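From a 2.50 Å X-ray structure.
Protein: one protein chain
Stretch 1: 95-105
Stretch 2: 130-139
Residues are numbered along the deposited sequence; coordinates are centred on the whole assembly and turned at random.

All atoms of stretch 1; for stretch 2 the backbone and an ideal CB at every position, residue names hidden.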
# COMPACT_ATOMS: atom_id res chain seq x y z
N THR A 95 30.23 10.48 15.35
CA THR A 95 30.26 11.59 14.41
C THR A 95 29.54 11.16 13.14
O THR A 95 29.19 9.98 12.98
CB THR A 95 31.68 12.02 13.99
OG1 THR A 95 32.22 11.04 13.09
CG2 THR A 95 32.62 12.25 15.21
N GLU A 96 29.34 12.11 12.25
CA GLU A 96 28.65 11.87 11.01
C GLU A 96 29.52 11.05 10.07
O GLU A 96 29.02 10.16 9.39
CB GLU A 96 28.25 13.20 10.36
CG GLU A 96 27.06 13.08 9.42
CD GLU A 96 26.78 14.37 8.66
OE1 GLU A 96 26.57 14.27 7.43
OE2 GLU A 96 26.78 15.47 9.26
N LEU A 97 30.81 11.32 10.04
CA LEU A 97 31.71 10.55 9.20
C LEU A 97 31.81 9.12 9.70
O LEU A 97 32.03 8.20 8.92
CB LEU A 97 33.11 11.17 9.19
CG LEU A 97 34.13 10.53 8.23
CD1 LEU A 97 33.86 10.99 6.80
CD2 LEU A 97 35.56 10.86 8.64
N GLU A 98 31.66 8.94 11.02
CA GLU A 98 31.69 7.60 11.63
C GLU A 98 30.40 6.82 11.29
O GLU A 98 30.46 5.62 10.98
CB GLU A 98 31.90 7.71 13.16
CG GLU A 98 33.36 7.95 13.54
CD GLU A 98 33.58 8.35 15.00
OE1 GLU A 98 32.64 8.88 15.65
OE2 GLU A 98 34.71 8.15 15.51
N ARG A 99 29.26 7.51 11.35
CA ARG A 99 27.99 6.92 10.92
C ARG A 99 28.04 6.53 9.46
O ARG A 99 27.45 5.53 9.06
CB ARG A 99 26.84 7.89 11.14
CG ARG A 99 26.46 8.06 12.60
CD ARG A 99 25.43 9.14 12.72
NE ARG A 99 24.24 8.78 11.96
CZ ARG A 99 23.31 7.94 12.39
NH1 ARG A 99 23.41 7.36 13.59
NH2 ARG A 99 22.28 7.66 11.63
N SER A 100 28.74 7.30 8.66
CA SER A 100 28.82 6.99 7.25
C SER A 100 29.58 5.71 7.04
O SER A 100 29.28 4.95 6.14
CB SER A 100 29.46 8.13 6.47
OG SER A 100 28.89 8.18 5.19
N GLU A 101 30.56 5.44 7.88
CA GLU A 101 31.39 4.28 7.69
C GLU A 101 30.70 3.03 8.19
O GLU A 101 30.87 1.93 7.66
CB GLU A 101 32.71 4.48 8.42
CG GLU A 101 33.78 3.51 7.98
CD GLU A 101 35.15 3.87 8.52
OE1 GLU A 101 35.52 5.09 8.47
OE2 GLU A 101 35.83 2.92 8.99
N TYR A 102 29.89 3.21 9.21
CA TYR A 102 29.08 2.13 9.69
C TYR A 102 28.04 1.75 8.63
O TYR A 102 27.88 0.58 8.28
CB TYR A 102 28.44 2.51 11.02
CG TYR A 102 29.43 2.92 12.11
CD1 TYR A 102 30.77 2.54 12.05
CD2 TYR A 102 29.02 3.66 13.20
CE1 TYR A 102 31.66 2.92 13.04
CE2 TYR A 102 29.90 4.03 14.19
CZ TYR A 102 31.21 3.66 14.11
OH TYR A 102 32.07 4.03 15.10
N PHE A 103 27.36 2.73 8.06
CA PHE A 103 26.36 2.42 7.04
C PHE A 103 26.96 1.60 5.87
O PHE A 103 26.38 0.64 5.43
CB PHE A 103 25.71 3.70 6.55
CG PHE A 103 24.79 3.51 5.39
CD1 PHE A 103 23.46 3.20 5.60
CD2 PHE A 103 25.25 3.66 4.09
CE1 PHE A 103 22.59 3.03 4.52
CE2 PHE A 103 24.39 3.49 3.02
CZ PHE A 103 23.06 3.18 3.23
N HIS A 104 28.12 1.98 5.38
CA HIS A 104 28.67 1.28 4.23
C HIS A 104 29.19 -0.10 4.58
O HIS A 104 29.11 -1.01 3.75
CB HIS A 104 29.73 2.13 3.57
CG HIS A 104 29.15 3.34 2.93
ND1 HIS A 104 29.34 4.62 3.43
CD2 HIS A 104 28.32 3.47 1.87
CE1 HIS A 104 28.68 5.48 2.68
NE2 HIS A 104 28.06 4.82 1.72
N THR A 105 29.70 -0.25 5.80
CA THR A 105 30.08 -1.55 6.31
C THR A 105 28.85 -2.46 6.42
O THR A 105 28.86 -3.59 5.94
CB THR A 105 30.70 -1.40 7.71
OG1 THR A 105 31.89 -0.62 7.64
CG2 THR A 105 31.03 -2.75 8.33
N UNK A 130 14.79 7.29 12.21
CA UNK A 130 14.75 8.67 12.66
C UNK A 130 15.96 9.43 12.22
O UNK A 130 15.84 10.58 11.86
CB UNK A 130 14.62 8.74 14.18
N UNK A 131 17.12 8.78 12.27
CA UNK A 131 18.40 9.44 12.00
C UNK A 131 19.18 8.73 10.92
O UNK A 131 19.56 7.60 11.07
CB UNK A 131 19.24 9.52 13.27
N UNK A 132 19.39 9.42 9.80
CA UNK A 132 20.12 8.87 8.67
C UNK A 132 21.27 9.80 8.26
O UNK A 132 21.73 9.78 7.11
CB UNK A 132 19.17 8.64 7.49
N UNK A 133 21.71 10.61 9.22
CA UNK A 133 22.87 11.45 9.01
C UNK A 133 24.10 10.57 8.73
O UNK A 133 24.36 9.56 9.44
CB UNK A 133 23.11 12.35 10.22
N UNK A 134 24.82 10.97 7.68
CA UNK A 134 25.96 10.21 7.18
C UNK A 134 25.67 9.45 5.90
O UNK A 134 26.59 9.06 5.16
CB UNK A 134 26.43 9.23 8.25
N UNK A 135 24.39 9.19 5.67
CA UNK A 135 23.93 8.47 4.49
C UNK A 135 22.54 8.98 4.08
O UNK A 135 21.75 8.27 3.47
CB UNK A 135 23.90 6.96 4.76
N UNK A 136 22.27 10.25 4.41
CA UNK A 136 21.12 11.00 3.89
C UNK A 136 20.69 10.55 2.50
O UNK A 136 19.53 10.18 2.27
CB UNK A 136 21.45 12.49 3.86
N UNK A 137 21.64 10.55 1.58
CA UNK A 137 21.33 10.37 0.18
C UNK A 137 21.46 8.94 -0.28
O UNK A 137 21.08 8.64 -1.41
CB UNK A 137 22.24 11.26 -0.67
N UNK A 138 21.95 8.05 0.58
CA UNK A 138 22.08 6.63 0.25
C UNK A 138 20.95 5.74 0.76
O UNK A 138 20.75 4.63 0.28
CB UNK A 138 23.40 6.11 0.81
N UNK A 139 20.22 6.24 1.75
CA UNK A 139 19.25 5.48 2.49
C UNK A 139 18.12 4.91 1.66
O UNK A 139 17.86 3.73 1.75
CB UNK A 139 18.67 6.36 3.60

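Position 130 has nothing of stretch 1 within 5.5 Å of its ideal CB, so contact places no demand on it; the deposited residue is Arg130, which stays out of reach. At 131 the CB points toward the helix and lies 3.9 Å from Arg99 NH2. A polar or acidic side chain would suit a guanidinium there, and several would fit. It is Asn131: its ND2 lies over one face of the guanidinium, 3.2 Å from Arg99 CZ, while its OD1 accepts from the backbone N of position 133 at 2.9 Å, bracing the loop. Position 132 points away, its CB 5.3 Å from Arg99 NH2, and stretch 1 selects little; Ile132 opens a type II turn that ends at 135.

At 133 the CB points toward the helix and sits 4.1 Å from both Glu96 CG and Arg99 NE, which favours a small residue without excluding others. The deposited Ala133 contributes chiefly through its backbone: Arg99 NE donates to Ala133 O at 2.6 Å, with an N-H...acceptor angle of 161°.

Position 134 is the most restrictive. Its phi/psi of 105/-22 would jam a CB against the preceding carbonyl oxygen, which by itself calls for glycine. The helix agrees: the ideal CB lies 3.0 Å from Glu96 O, a clash, and 3.0 Å from Ser100 N. Gly134 lets the backbones approach to 4.3 Å between its CA and Ser100 CA, and Ser100 OG donates a very short bond, 2.5 Å, to Gly134 O.

At 135 the CB points toward stretch 1, 3.6 Å from Phe103 CG, so an apolar side chain is expected, aromatic or aliphatic. Phe135 forms an offset stack with Phe103, ring centroids 4.3 Å apart and planes at 10°. Each CB also lies over the other ring: Phe135 CB is 3.6 Å from the Phe103 centroid.

Position 136 points away, leaving the choice wide, but a long side chain could return. Tyr136 does so, bringing CE2 to 3.6 Å from Glu96 OE1, which lies at the ring edge. Position 137 is out of reach; it is Tyr137.

At 138 the CB points toward the helix, 3.6 Å from Phe103 CE2 and 4.9 Å from His104 NE2. An aliphatic stem with a polar or acidic end would serve both neighbours. Glu138 packs its CB against the phenyl ring and places OE2 3.1 Å from His104 NE2, near the imidazole plane.

Position 139 points sideways, its CB 5.2 Å from Phe103 CE1; a medium or long apolar residue fits. Met139 brings SD to 4.1 Å from Phe103 CE1, approaching the ring obliquely.

Stretch 2 (130-139) RNIAGFYYEM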
# COMPACT_ATOMS: atom_id res chain seq x y z
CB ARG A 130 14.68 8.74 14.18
CG ARG A 130 13.34 8.26 14.72
CD ARG A 130 13.31 8.28 16.23
NE ARG A 130 12.03 7.81 16.75
CZ ARG A 130 10.99 8.59 17.05
NH1 ARG A 130 11.02 9.91 16.92
NH2 ARG A 130 9.88 8.02 17.50
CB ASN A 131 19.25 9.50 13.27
CG ASN A 131 20.61 10.14 13.03
OD1 ASN A 131 20.86 10.77 12.00
ND2 ASN A 131 21.50 9.98 13.99
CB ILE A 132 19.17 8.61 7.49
CG1 ILE A 132 18.69 9.91 6.83
CG2 ILE A 132 17.98 7.81 7.97
CD1 ILE A 132 18.15 9.70 5.43
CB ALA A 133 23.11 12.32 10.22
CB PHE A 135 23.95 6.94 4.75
CG PHE A 135 23.43 6.55 6.11
CD1 PHE A 135 24.21 6.68 7.24
CD2 PHE A 135 22.15 6.04 6.25
CE1 PHE A 135 23.73 6.34 8.50
CE2 PHE A 135 21.66 5.69 7.50
CZ PHE A 135 22.45 5.83 8.63
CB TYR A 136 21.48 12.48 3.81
CG TYR A 136 21.66 13.16 5.15
CD1 TYR A 136 20.57 13.44 5.94
CD2 TYR A 136 22.92 13.54 5.60
CE1 TYR A 136 20.71 14.07 7.16
CE2 TYR A 136 23.07 14.17 6.81
CZ TYR A 136 21.95 14.44 7.59
OH TYR A 136 22.08 15.05 8.79
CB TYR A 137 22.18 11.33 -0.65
CG TYR A 137 21.56 12.71 -0.57
CD1 TYR A 137 20.35 12.96 -1.22
CD2 TYR A 137 22.11 13.71 0.21
CE1 TYR A 137 19.72 14.18 -1.12
CE2 TYR A 137 21.49 14.95 0.32
CZ TYR A 137 20.29 15.17 -0.35
OH TYR A 137 19.62 16.38 -0.30
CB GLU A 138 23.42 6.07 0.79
CG GLU A 138 24.67 6.65 0.14
CD GLU A 138 25.37 7.67 1.02
OE1 GLU A 138 24.72 8.69 1.35
OE2 GLU A 138 26.57 7.48 1.35
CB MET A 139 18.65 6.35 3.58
CG MET A 139 17.83 5.58 4.60
SD MET A 139 18.78 4.28 5.39
CE MET A 139 17.53 3.70 6.53
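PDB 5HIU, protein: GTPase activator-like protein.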